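Local structure of Cap5O (Staphylococcus aureus, 3OJO) at residues N316-T324 against D349-V359; T305-G315 against M398-T406. The protein acts as an NAD-binding UDP-N-acetyl-mannosamine dehydrogenase in the biosynthesis of capsular polysaccharide. All coordinates share one frame; numbering follows the deposited sequence.

Interaction 1 of 2, residues N316-T324 against D349-V359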
ATOM      1  N   ASN B 316      12.776  10.972  35.791  1.00 71.87           N
ATOM      2  CA  ASN B 316      11.380  10.801  35.386  1.00 70.36           C
ATOM      3  C   ASN B 316      11.023  11.729  34.210  1.00 70.04           C
ATOM      4  O   ASN B 316      10.021  11.500  33.534  1.00 68.01           O
ATOM      5  CB  ASN B 316      10.457  11.117  36.576  1.00 69.00           C
ATOM      6  CG  ASN B 316      10.206   9.961  37.509  1.00 90.86           C
ATOM      7  OD1 ASN B 316      10.816   8.882  37.411  1.00 87.93           O
ATOM      8  ND2 ASN B 316       9.269  10.149  38.423  1.00 80.56           N
ATOM      9  N   LYS B 317      11.841  12.785  33.998  1.00 64.43           N
ATOM     10  CA  LYS B 317      11.624  13.810  32.990  1.00 63.15           C
ATOM     11  C   LYS B 317      11.851  13.413  31.535  1.00 66.14           C
ATOM     12  O   LYS B 317      12.973  13.081  31.134  1.00 65.46           O
ATOM     13  CB  LYS B 317      12.319  15.132  33.345  1.00 64.82           C
ATOM     14  CG  LYS B 317      11.572  16.342  32.792  1.00 74.20           C
ATOM     15  CD  LYS B 317      12.444  17.573  32.703  1.00 85.16           C
ATOM     16  CE  LYS B 317      11.729  18.683  31.979  1.00 95.47           C
ATOM     17  NZ  LYS B 317      12.585  19.883  31.831  1.00106.57           N
ATOM     18  N   VAL B 318      10.754  13.479  30.747  1.00 62.05           N
ATOM     19  CA  VAL B 318      10.726  13.238  29.306  1.00 61.80           C
ATOM     20  C   VAL B 318      10.244  14.518  28.640  1.00 64.11           C
ATOM     21  O   VAL B 318       9.163  15.015  28.978  1.00 64.23           O
ATOM     22  CB  VAL B 318       9.917  11.985  28.839  1.00 65.95           C
ATOM     23  CG1 VAL B 318       8.451  12.071  29.236  1.00 66.12           C
ATOM     24  CG2 VAL B 318      10.048  11.772  27.328  1.00 65.42           C
ATOM     25  N   THR B 319      11.056  15.061  27.715  1.00 57.82           N
ATOM     26  CA  THR B 319      10.694  16.258  26.967  1.00 55.86           C
ATOM     27  C   THR B 319      10.173  15.867  25.587  1.00 55.39           C
ATOM     28  O   THR B 319      10.920  15.362  24.750  1.00 54.13           O
ATOM     29  CB  THR B 319      11.846  17.271  26.901  1.00 64.93           C
ATOM     30  OG1 THR B 319      12.314  17.531  28.219  1.00 71.85           O
ATOM     31  CG2 THR B 319      11.431  18.575  26.243  1.00 58.27           C
ATOM     32  N   VAL B 320       8.891  16.107  25.358  1.00 50.57           N
ATOM     33  CA  VAL B 320       8.245  15.848  24.074  1.00 49.41           C
ATOM     34  C   VAL B 320       8.602  17.011  23.123  1.00 53.04           C
ATOM     35  O   VAL B 320       8.512  18.181  23.506  1.00 51.72           O
ATOM     36  CB  VAL B 320       6.714  15.631  24.262  1.00 51.79           C
ATOM     37  CG1 VAL B 320       5.935  15.859  22.968  1.00 51.26           C
ATOM     38  CG2 VAL B 320       6.424  14.250  24.839  1.00 51.03           C
ATOM     39  N   PHE B 321       9.051  16.668  21.909  1.00 50.06           N
ATOM     40  CA  PHE B 321       9.414  17.606  20.845  1.00 49.56           C
ATOM     41  C   PHE B 321       8.389  17.461  19.706  1.00 51.26           C
ATOM     42  O   PHE B 321       8.451  16.525  18.914  1.00 49.84           O
ATOM     43  CB  PHE B 321      10.848  17.330  20.357  1.00 51.58           C
ATOM     44  CG  PHE B 321      11.950  18.105  21.033  1.00 53.62           C
ATOM     45  CD1 PHE B 321      13.120  18.410  20.351  1.00 56.75           C
ATOM     46  CD2 PHE B 321      11.836  18.506  22.359  1.00 57.47           C
ATOM     47  CE1 PHE B 321      14.155  19.110  20.977  1.00 58.11           C
ATOM     48  CE2 PHE B 321      12.869  19.220  22.984  1.00 60.82           C
ATOM     49  CZ  PHE B 321      14.022  19.513  22.288  1.00 58.46           C
ATOM     50  N   GLY B 322       7.425  18.364  19.680  1.00 47.66           N
ATOM     51  CA  GLY B 322       6.346  18.361  18.707  1.00 46.83           C
ATOM     52  C   GLY B 322       5.071  17.745  19.243  1.00 49.41           C
ATOM     53  O   GLY B 322       5.096  16.650  19.809  1.00 48.19           O
ATOM     54  N   LEU B 323       3.950  18.463  19.081  1.00 46.83           N
ATOM     55  CA  LEU B 323       2.616  18.046  19.529  1.00 46.60           C
ATOM     56  C   LEU B 323       1.612  17.975  18.350  1.00 50.06           C
ATOM     57  O   LEU B 323       0.433  17.687  18.555  1.00 50.33           O
ATOM     58  CB  LEU B 323       2.093  19.002  20.607  1.00 46.86           C
ATOM     59  CG  LEU B 323       2.706  18.990  22.019  1.00 51.42           C
ATOM     60  CD1 LEU B 323       2.036  20.035  22.856  1.00 54.90           C
ATOM     61  CD2 LEU B 323       2.450  17.697  22.726  1.00 50.69           C
ATOM     62  N   THR B 324       2.101  18.186  17.122  1.00 45.93           N
ATOM     63  CA  THR B 324       1.290  18.190  15.901  1.00 45.71           C
ATOM     64  C   THR B 324       1.490  16.936  15.054  1.00 51.86           C
ATOM     65  O   THR B 324       2.559  16.325  15.124  1.00 50.81           O
ATOM     66  CB  THR B 324       1.642  19.435  15.054  1.00 47.20           C
ATOM     67  OG1 THR B 324       3.015  19.365  14.649  1.00 39.87           O
ATOM     68  CG2 THR B 324       1.356  20.743  15.781  1.00 41.97           C
ATOM     69  N   ASP B 349       5.266   8.186  37.569  1.00 69.43           N
ATOM     70  CA  ASP B 349       6.672   7.765  37.418  1.00 69.63           C
ATOM     71  C   ASP B 349       7.310   8.402  36.157  1.00 72.96           C
ATOM     72  O   ASP B 349       8.438   8.061  35.799  1.00 73.13           O
ATOM     73  CB  ASP B 349       6.869   6.215  37.440  1.00 72.05           C
ATOM     74  CG  ASP B 349       5.997   5.421  38.418  1.00 85.84           C
ATOM     75  OD1 ASP B 349       6.115   5.651  39.652  1.00 87.26           O
ATOM     76  OD2 ASP B 349       5.224   4.549  37.952  1.00 89.32           O
ATOM     77  N   ILE B 350       6.578   9.323  35.481  1.00 67.96           N
ATOM     78  CA  ILE B 350       7.024  10.075  34.303  1.00 66.72           C
ATOM     79  C   ILE B 350       6.565  11.528  34.439  1.00 71.22           C
ATOM     80  O   ILE B 350       5.367  11.789  34.585  1.00 70.50           O
ATOM     81  CB  ILE B 350       6.589   9.461  32.930  1.00 68.84           C
ATOM     82  CG1 ILE B 350       7.185   8.056  32.703  1.00 69.10           C
ATOM     83  CG2 ILE B 350       7.003  10.372  31.780  1.00 67.18           C
ATOM     84  CD1 ILE B 350       6.384   7.193  31.823  1.00 72.08           C
ATOM     85  N   GLU B 351       7.535  12.459  34.386  1.00 68.34           N
ATOM     86  CA  GLU B 351       7.334  13.905  34.428  1.00 68.00           C
ATOM     87  C   GLU B 351       7.494  14.410  32.985  1.00 69.79           C
ATOM     88  O   GLU B 351       8.583  14.367  32.422  1.00 68.12           O
ATOM     89  CB  GLU B 351       8.344  14.561  35.388  1.00 69.51           C
ATOM     90  CG  GLU B 351       7.831  15.838  36.022  1.00 81.92           C
ATOM     91  CD  GLU B 351       8.387  17.112  35.414  1.00109.48           C
ATOM     92  OE1 GLU B 351       9.624  17.309  35.462  1.00103.38           O
ATOM     93  OE2 GLU B 351       7.578  17.937  34.933  1.00107.01           O
ATOM     94  N   VAL B 352       6.383  14.811  32.365  1.00 66.48           N
ATOM     95  CA  VAL B 352       6.387  15.240  30.963  1.00 66.31           C
ATOM     96  C   VAL B 352       6.471  16.750  30.777  1.00 71.22           C
ATOM     97  O   VAL B 352       5.894  17.514  31.554  1.00 70.58           O
ATOM     98  CB  VAL B 352       5.265  14.579  30.116  1.00 69.81           C
ATOM     99  CG1 VAL B 352       4.973  13.185  30.622  1.00 69.73           C
ATOM    100  CG2 VAL B 352       4.003  15.422  30.108  1.00 69.52           C
ATOM    101  N   CYS B 353       7.169  17.169  29.724  1.00 68.87           N
ATOM    102  CA  CYS B 353       7.344  18.565  29.379  1.00 68.89           C
ATOM    103  C   CYS B 353       7.313  18.689  27.851  1.00 69.23           C
ATOM    104  O   CYS B 353       8.165  18.126  27.168  1.00 69.23           O
ATOM    105  CB  CYS B 353       8.644  19.092  29.986  1.00 70.17           C
ATOM    106  SG  CYS B 353       9.042  20.807  29.569  1.00 74.82           S
ATOM    107  N   ALA B 354       6.299  19.380  27.317  1.00 62.50           N
ATOM    108  CA  ALA B 354       6.158  19.553  25.881  1.00 60.44           C
ATOM    109  C   ALA B 354       6.878  20.767  25.337  1.00 62.52           C
ATOM    110  O   ALA B 354       6.785  21.847  25.912  1.00 61.82           O
ATOM    111  CB  ALA B 354       4.695  19.631  25.514  1.00 60.72           C
ATOM    112  N   TYR B 355       7.548  20.594  24.192  1.00 58.77           N
ATOM    113  CA  TYR B 355       8.217  21.659  23.451  1.00 58.02           C
ATOM    114  C   TYR B 355       7.745  21.659  21.990  1.00 60.80           C
ATOM    115  O   TYR B 355       7.997  20.702  21.259  1.00 58.25           O
ATOM    116  CB  TYR B 355       9.764  21.570  23.533  1.00 58.99           C
ATOM    117  CG  TYR B 355      10.441  22.583  22.631  1.00 61.51           C
ATOM    118  CD1 TYR B 355      10.912  22.218  21.371  1.00 63.06           C
ATOM    119  CD2 TYR B 355      10.518  23.926  22.991  1.00 62.89           C
ATOM    120  CE1 TYR B 355      11.476  23.156  20.507  1.00 63.24           C
ATOM    121  CE2 TYR B 355      11.066  24.877  22.127  1.00 64.18           C
ATOM    122  CZ  TYR B 355      11.564  24.482  20.895  1.00 70.50           C
ATOM    123  OH  TYR B 355      12.107  25.413  20.040  1.00 70.01           O
ATOM    124  N   ASP B 356       7.082  22.746  21.567  1.00 58.96           N
ATOM    125  CA  ASP B 356       6.662  22.937  20.181  1.00 59.05           C
ATOM    126  C   ASP B 356       6.669  24.432  19.804  1.00 64.40           C
ATOM    127  O   ASP B 356       5.868  25.198  20.344  1.00 64.72           O
ATOM    128  CB  ASP B 356       5.330  22.236  19.838  1.00 60.30           C
ATOM    129  CG  ASP B 356       5.118  22.020  18.346  1.00 63.78           C
ATOM    130  OD1 ASP B 356       4.648  20.933  17.964  1.00 63.26           O
ATOM    131  OD2 ASP B 356       5.373  22.955  17.571  1.00 68.17           O
ATOM    132  N   PRO B 357       7.570  24.859  18.881  1.00 61.45           N
ATOM    133  CA  PRO B 357       7.613  26.286  18.497  1.00 61.52           C
ATOM    134  C   PRO B 357       6.387  26.778  17.723  1.00 66.69           C
ATOM    135  O   PRO B 357       6.126  27.981  17.694  1.00 66.85           O
ATOM    136  CB  PRO B 357       8.877  26.382  17.643  1.00 63.33           C
ATOM    137  CG  PRO B 357       9.076  25.017  17.095  1.00 67.65           C
ATOM    138  CD  PRO B 357       8.582  24.068  18.146  1.00 62.82           C
ATOM    139  N   HIS B 358       5.648  25.849  17.091  1.00 62.92           N
ATOM    140  CA  HIS B 358       4.461  26.132  16.292  1.00 62.07           C
ATOM    141  C   HIS B 358       3.176  26.154  17.121  1.00 67.09           C
ATOM    142  O   HIS B 358       2.203  26.777  16.696  1.00 66.78           O
ATOM    143  CB  HIS B 358       4.349  25.118  15.140  1.00 62.46           C
ATOM    144  CG  HIS B 358       5.543  25.123  14.239  1.00 65.35           C
ATOM    145  ND1 HIS B 358       5.645  26.011  13.191  1.00 66.91           N
ATOM    146  CD2 HIS B 358       6.663  24.368  14.286  1.00 66.97           C
ATOM    147  CE1 HIS B 358       6.812  25.762  12.621  1.00 66.40           C
ATOM    148  NE2 HIS B 358       7.457  24.774  13.239  1.00 66.76           N
ATOM    149  N   VAL B 359       3.167  25.483  18.303  1.00 64.41           N
ATOM    150  CA  VAL B 359       1.995  25.395  19.199  1.00 64.22           C
ATOM    151  C   VAL B 359       2.024  26.482  20.300  1.00 69.73           C
ATOM    152  O   VAL B 359       2.948  26.522  21.125  1.00 68.92           O
ATOM    153  CB  VAL B 359       1.772  23.961  19.768  1.00 67.24           C
ATOM    154  CG1 VAL B 359       0.544  23.910  20.660  1.00 66.97           C
ATOM    155  CG2 VAL B 359       1.647  22.930  18.656  1.00 66.76           C
TER
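Glu351 N gives a hydrogen bond to Asn316 O at 2.8 Å, the first of six backbone bonds that pair strands 317-321 and 351-355 in parallel. The ladder runs on through Val318 N to Glu351 O and Cys353 N to Val318 O. It ends with Gly322 N on Tyr355 O, so its outer bonds use Asn316 and Gly322, just beyond the strand ends. Several CA-H groups also point at carbonyl oxygens, the closest being Lys317 CA to Glu351 O at 3.1 Å.

The two strands belong to a beta-alpha-beta unit whose connecting helix is 336-346. The unit lies in the family's UDP-binding domain, and 351-355 is an edge strand of the five-stranded parallel sheet within this chain.

Beyond the strands, Asp356 takes over from the backbone ladder. Its CG stands anti to the backbone N (chi1 -160°), which carries the carboxylate toward 316-324. OD1 is the oxygen that reaches Leu323 N, accepting at 2.8 Å through its anti lone pair, and His384 NE2 binds the same oxygen. OD2 accepts from His358 N, an Asx turn. Both carboxylate oxygens are therefore held, which limits rotation of the group.

Packing differs on the two faces. On the face of Phe321 and Tyr355, the edge of the tyrosine meets the face of the phenylalanine, with planes at 51°. Tyr355 CD1 sits over that face toward the rim. On the same face, Lys317 runs extended beside Glu351, and its CE meets Cys353 CB at 3.7 Å. Its NZ bonds to the carbonyls of Ala371 and Lys373. On the face of Val318 and Val352, their CG1 atoms meet at 3.9 Å. Ile350 CG2 adds a contact to Val318 CG1, and Leu323 CD1 lies 3.8 Å from Ala354 CB. In the loops beyond the strands, Thr324 CG2 and Val359 CG2 slide past each other at 3.6 Å.

Interaction 2 of 2, residues T305-G315 against M398-T406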
ATOM      1  N   THR B 305       7.731   2.107  24.983  1.00 50.34           N
ATOM      2  CA  THR B 305       9.160   2.213  24.656  1.00 50.43           C
ATOM      3  C   THR B 305       9.823   3.286  25.544  1.00 55.58           C
ATOM      4  O   THR B 305      10.933   3.069  26.041  1.00 56.22           O
ATOM      5  CB  THR B 305       9.348   2.447  23.156  1.00 53.75           C
ATOM      6  OG1 THR B 305       8.647   1.431  22.435  1.00 52.95           O
ATOM      7  CG2 THR B 305      10.799   2.453  22.745  1.00 51.84           C
ATOM      8  N   THR B 306       9.117   4.415  25.760  1.00 50.36           N
ATOM      9  CA  THR B 306       9.552   5.535  26.588  1.00 49.53           C
ATOM     10  C   THR B 306       9.731   5.062  28.032  1.00 53.29           C
ATOM     11  O   THR B 306      10.804   5.267  28.601  1.00 53.10           O
ATOM     12  CB  THR B 306       8.585   6.735  26.399  1.00 53.02           C
ATOM     13  OG1 THR B 306       8.674   7.189  25.042  1.00 46.25           O
ATOM     14  CG2 THR B 306       8.873   7.906  27.349  1.00 48.21           C
ATOM     15  N   LYS B 307       8.702   4.388  28.600  1.00 49.97           N
ATOM     16  CA  LYS B 307       8.700   3.816  29.957  1.00 49.10           C
ATOM     17  C   LYS B 307       9.945   2.939  30.207  1.00 56.98           C
ATOM     18  O   LYS B 307      10.544   3.027  31.277  1.00 57.85           O
ATOM     19  CB  LYS B 307       7.414   3.013  30.215  1.00 48.92           C
ATOM     20  CG  LYS B 307       6.177   3.892  30.423  1.00 42.23           C
ATOM     21  CD  LYS B 307       5.087   3.194  31.226  1.00 50.37           C
ATOM     22  CE  LYS B 307       4.098   2.415  30.392  1.00 69.12           C
ATOM     23  NZ  LYS B 307       3.117   1.699  31.248  1.00 86.60           N
ATOM     24  N   GLN B 308      10.357   2.149  29.194  1.00 54.23           N
ATOM     25  CA  GLN B 308      11.532   1.282  29.240  1.00 54.26           C
ATOM     26  C   GLN B 308      12.847   2.066  29.219  1.00 60.78           C
ATOM     27  O   GLN B 308      13.802   1.638  29.859  1.00 60.67           O
ATOM     28  CB  GLN B 308      11.498   0.270  28.093  1.00 55.09           C
ATOM     29  CG  GLN B 308      10.518  -0.874  28.322  1.00 64.18           C
ATOM     30  CD  GLN B 308      10.338  -1.725  27.089  1.00 83.20           C
ATOM     31  OE1 GLN B 308       9.235  -1.846  26.546  1.00 81.65           O
ATOM     32  NE2 GLN B 308      11.410  -2.340  26.618  1.00 74.74           N
ATOM     33  N   ILE B 309      12.914   3.187  28.468  1.00 59.28           N
ATOM     34  CA  ILE B 309      14.117   4.033  28.384  1.00 59.57           C
ATOM     35  C   ILE B 309      14.349   4.697  29.748  1.00 65.95           C
ATOM     36  O   ILE B 309      15.463   4.686  30.269  1.00 65.52           O
ATOM     37  CB  ILE B 309      14.016   5.087  27.233  1.00 62.38           C
ATOM     38  CG1 ILE B 309      13.948   4.408  25.837  1.00 62.92           C
ATOM     39  CG2 ILE B 309      15.169   6.107  27.297  1.00 62.57           C
ATOM     40  CD1 ILE B 309      13.301   5.279  24.698  1.00 65.80           C
ATOM     41  N   ILE B 310      13.267   5.251  30.317  1.00 64.59           N
ATOM     42  CA  ILE B 310      13.222   5.948  31.592  1.00 64.99           C
ATOM     43  C   ILE B 310      13.470   5.019  32.792  1.00 72.02           C
ATOM     44  O   ILE B 310      13.868   5.496  33.853  1.00 71.87           O
ATOM     45  CB  ILE B 310      11.926   6.827  31.648  1.00 67.94           C
ATOM     46  CG1 ILE B 310      12.244   8.324  31.781  1.00 68.01           C
ATOM     47  CG2 ILE B 310      10.851   6.347  32.632  1.00 68.22           C
ATOM     48  CD1 ILE B 310      12.901   8.938  30.552  1.00 68.65           C
ATOM     49  N   LYS B 311      13.260   3.698  32.609  1.00 71.03           N
ATOM     50  CA  LYS B 311      13.504   2.662  33.615  1.00 71.80           C
ATOM     51  C   LYS B 311      15.022   2.443  33.722  1.00 78.39           C
ATOM     52  O   LYS B 311      15.562   2.449  34.831  1.00 79.59           O
ATOM     53  CB  LYS B 311      12.776   1.357  33.232  1.00 73.92           C
ATOM     54  CG  LYS B 311      13.083   0.168  34.138  1.00 84.55           C
ATOM     55  CD  LYS B 311      12.944  -1.198  33.430  1.00 93.01           C
ATOM     56  CE  LYS B 311      13.820  -1.435  32.202  1.00 99.84           C
ATOM     57  NZ  LYS B 311      15.269  -1.218  32.476  1.00105.64           N
ATOM     58  N   ALA B 312      15.703   2.292  32.568  1.00 74.84           N
ATOM     59  CA  ALA B 312      17.149   2.090  32.463  1.00 74.87           C
ATOM     60  C   ALA B 312      17.966   3.329  32.876  1.00 79.28           C
ATOM     61  O   ALA B 312      19.167   3.203  33.134  1.00 79.63           O
ATOM     62  CB  ALA B 312      17.509   1.678  31.046  1.00 75.63           C
ATOM     63  N   LEU B 313      17.331   4.515  32.936  1.00 74.79           N
ATOM     64  CA  LEU B 313      18.014   5.760  33.301  1.00 74.19           C
ATOM     65  C   LEU B 313      17.505   6.385  34.610  1.00 78.36           C
ATOM     66  O   LEU B 313      16.389   6.095  35.056  1.00 77.74           O
ATOM     67  CB  LEU B 313      17.926   6.785  32.153  1.00 73.79           C
ATOM     68  CG  LEU B 313      18.722   6.494  30.876  1.00 77.39           C
ATOM     69  CD1 LEU B 313      18.216   7.352  29.722  1.00 77.36           C
ATOM     70  CD2 LEU B 313      20.196   6.744  31.080  1.00 78.41           C
ATOM     71  N   SER B 314      18.336   7.242  35.226  1.00 74.94           N
ATOM     72  CA  SER B 314      17.971   7.948  36.451  1.00 75.14           C
ATOM     73  C   SER B 314      17.186   9.204  36.061  1.00 79.54           C
ATOM     74  O   SER B 314      17.656  10.007  35.248  1.00 79.31           O
ATOM     75  CB  SER B 314      19.209   8.295  37.277  1.00 79.09           C
ATOM     76  OG  SER B 314      20.175   9.003  36.518  1.00 88.94           O
ATOM     77  N   GLY B 315      15.975   9.320  36.594  1.00 75.70           N
ATOM     78  CA  GLY B 315      15.075  10.430  36.307  1.00 75.17           C
ATOM     79  C   GLY B 315      13.694  10.002  35.843  1.00 77.94           C
ATOM     80  O   GLY B 315      13.456   8.824  35.546  1.00 78.46           O
ATOM     81  N   MET B 398      20.331  18.657  29.759  1.00 72.15           N
ATOM     82  CA  MET B 398      19.743  17.337  30.044  1.00 70.57           C
ATOM     83  C   MET B 398      20.485  16.528  31.108  1.00 72.01           C
ATOM     84  O   MET B 398      21.717  16.552  31.149  1.00 71.41           O
ATOM     85  CB  MET B 398      19.656  16.494  28.763  1.00 72.48           C
ATOM     86  CG  MET B 398      18.469  16.811  27.887  1.00 75.22           C
ATOM     87  SD  MET B 398      18.191  15.455  26.724  1.00 78.16           S
ATOM     88  CE  MET B 398      17.004  14.572  27.510  1.00 74.72           C
ATOM     89  N   LYS B 399      19.729  15.748  31.912  1.00 67.47           N
ATOM     90  CA  LYS B 399      20.259  14.841  32.941  1.00 67.10           C
ATOM     91  C   LYS B 399      20.958  13.667  32.244  1.00 74.08           C
ATOM     92  O   LYS B 399      21.926  13.117  32.778  1.00 74.03           O
ATOM     93  CB  LYS B 399      19.127  14.335  33.857  1.00 67.96           C
ATOM     94  CG  LYS B 399      19.597  13.480  35.023  1.00 68.19           C
ATOM     95  CD  LYS B 399      18.505  13.207  36.037  1.00 75.12           C
ATOM     96  CE  LYS B 399      19.052  12.429  37.211  1.00 88.01           C
ATOM     97  NZ  LYS B 399      18.171  12.518  38.402  1.00 98.34           N
ATOM     98  N   HIS B 400      20.445  13.284  31.051  1.00 71.92           N
ATOM     99  CA  HIS B 400      20.975  12.235  30.179  1.00 71.87           C
ATOM    100  C   HIS B 400      20.713  12.672  28.746  1.00 75.93           C
ATOM    101  O   HIS B 400      19.564  12.897  28.386  1.00 75.93           O
ATOM    102  CB  HIS B 400      20.288  10.888  30.451  1.00 72.65           C
ATOM    103  CG  HIS B 400      20.472  10.376  31.843  1.00 76.00           C
ATOM    104  ND1 HIS B 400      21.651   9.774  32.243  1.00 77.72           N
ATOM    105  CD2 HIS B 400      19.606  10.380  32.883  1.00 77.60           C
ATOM    106  CE1 HIS B 400      21.469   9.442  33.513  1.00 77.06           C
ATOM    107  NE2 HIS B 400      20.251   9.782  33.939  1.00 77.31           N
ATOM    108  N   LYS B 401      21.767  12.832  27.939  1.00 72.48           N
ATOM    109  CA  LYS B 401      21.620  13.256  26.548  1.00 72.14           C
ATOM    110  C   LYS B 401      21.198  12.095  25.612  1.00 74.62           C
ATOM    111  O   LYS B 401      22.022  11.554  24.859  1.00 73.82           O
ATOM    112  CB  LYS B 401      22.875  13.999  26.048  1.00 75.46           C
ATOM    113  CG  LYS B 401      23.110  15.350  26.722  1.00 95.67           C
ATOM    114  CD  LYS B 401      24.333  16.054  26.141  1.00107.91           C
ATOM    115  CE  LYS B 401      24.893  17.104  27.066  1.00120.73           C
ATOM    116  NZ  LYS B 401      26.044  17.820  26.454  1.00131.29           N
ATOM    117  N   VAL B 402      19.906  11.695  25.694  1.00 69.85           N
ATOM    118  CA  VAL B 402      19.342  10.641  24.837  1.00 68.43           C
ATOM    119  C   VAL B 402      18.120  11.124  24.048  1.00 67.32           C
ATOM    120  O   VAL B 402      17.258  11.811  24.598  1.00 66.96           O
ATOM    121  CB  VAL B 402      19.165   9.229  25.480  1.00 73.03           C
ATOM    122  CG1 VAL B 402      20.368   8.837  26.339  1.00 73.03           C
ATOM    123  CG2 VAL B 402      17.876   9.110  26.270  1.00 72.93           C
ATOM    124  N   ILE B 403      18.076  10.789  22.749  1.00 60.01           N
ATOM    125  CA  ILE B 403      16.993  11.148  21.832  1.00 57.45           C
ATOM    126  C   ILE B 403      16.360   9.892  21.213  1.00 58.98           C
ATOM    127  O   ILE B 403      17.076   9.090  20.604  1.00 58.51           O
ATOM    128  CB  ILE B 403      17.493  12.103  20.703  1.00 59.98           C
ATOM    129  CG1 ILE B 403      18.015  13.438  21.265  1.00 60.39           C
ATOM    130  CG2 ILE B 403      16.394  12.334  19.636  1.00 59.81           C
ATOM    131  CD1 ILE B 403      18.681  14.324  20.247  1.00 66.94           C
ATOM    132  N   PHE B 404      15.016   9.747  21.336  1.00 52.31           N
ATOM    133  CA  PHE B 404      14.241   8.715  20.646  1.00 49.75           C
ATOM    134  C   PHE B 404      13.349   9.440  19.627  1.00 51.31           C
ATOM    135  O   PHE B 404      12.357  10.093  19.983  1.00 50.75           O
ATOM    136  CB  PHE B 404      13.430   7.790  21.576  1.00 50.77           C
ATOM    137  CG  PHE B 404      12.610   6.750  20.838  1.00 51.37           C
ATOM    138  CD1 PHE B 404      13.090   6.151  19.672  1.00 53.53           C
ATOM    139  CD2 PHE B 404      11.361   6.366  21.306  1.00 52.37           C
ATOM    140  CE1 PHE B 404      12.320   5.217  18.977  1.00 52.79           C
ATOM    141  CE2 PHE B 404      10.603   5.417  20.618  1.00 54.11           C
ATOM    142  CZ  PHE B 404      11.095   4.846  19.465  1.00 51.93           C
ATOM    143  N   ASP B 405      13.765   9.370  18.357  1.00 45.89           N
ATOM    144  CA  ASP B 405      13.099  10.046  17.256  1.00 43.94           C
ATOM    145  C   ASP B 405      12.167   9.098  16.512  1.00 47.38           C
ATOM    146  O   ASP B 405      12.620   8.212  15.793  1.00 47.70           O
ATOM    147  CB  ASP B 405      14.145  10.713  16.353  1.00 44.64           C
ATOM    148  CG  ASP B 405      13.629  11.613  15.258  1.00 54.04           C
ATOM    149  OD1 ASP B 405      12.438  11.986  15.302  1.00 57.84           O
ATOM    150  OD2 ASP B 405      14.416  11.959  14.365  1.00 54.49           O
ATOM    151  N   THR B 406      10.850   9.280  16.718  1.00 43.04           N
ATOM    152  CA  THR B 406       9.799   8.473  16.104  1.00 41.84           C
ATOM    153  C   THR B 406       9.511   8.906  14.662  1.00 45.85           C
ATOM    154  O   THR B 406       8.773   8.208  13.965  1.00 44.82           O
ATOM    155  CB  THR B 406       8.517   8.493  16.978  1.00 36.83           C
ATOM    156  OG1 THR B 406       7.900   9.765  16.900  1.00 34.72           O
ATOM    157  CG2 THR B 406       8.770   8.103  18.407  1.00 28.70           C
TER
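Ser314 OG and His400 NE2 share a hydrogen bond of 2.7 Å, and the proton may sit on either side. The contact sets the end of helix 286-312, and the turn after it, against strand 402-405 of the parallel sheet in the UDP-binding domain. Helix and strand run nearly antiparallel, at 169°, with short-segment axes 10.9 Å apart.

The serine hydroxyl lies at the edge of the imidazole. Leu313 covers one face of the same ring. Its CD2 is 3.7 Å from the ring centroid and 17° off the normal, a CH-pi contact. His400 CG is anti to its carbonyl carbon (chi1 -61°), which puts the ring face under Leu313 CD2. The other leucine branch, CD1, meets Val402 CG2 tip to tip at 3.9 Å. Beside the histidine, the extended Lys399 packs its CD on Ser314 O, an oxygen that accepts a hydrogen bond from Ser376 OG.

Further back along the helix the contact is apolar. Ile309 CG2 slides past Val402 CG2, while Ile309 CD1 crosses to Phe404 CB at 4.0 Å. One turn earlier, Thr305 CG2 comes obliquely to the phenylalanine ring, 3.7 Å from Phe404 CE2.

Both interactions involve the same five-stranded parallel sheet, and their centres are about 13 Å apart. Interaction 1 pairs two of its strands; interaction 2 lays a helix against a third. Helix 286-312 is followed, after a short loop, by strand 317-321, so the chain passes from one contact to the other. They also touch: Ile350 CD1 packs on Lys307 CG at 3.6 Å, and Val318 CG2 meets Thr306 CG2 at 4.0 Å. Interaction 1 approaches the ligands without touching them. The side chain of Thr324 is about 9 Å from that of Arg333, an NAD-binding residue, about 11 Å from a bound pyridine-2,6-dicarboxylic acid and about 14 Å from the bound NAD. Interaction 2 is remote from the NAD site.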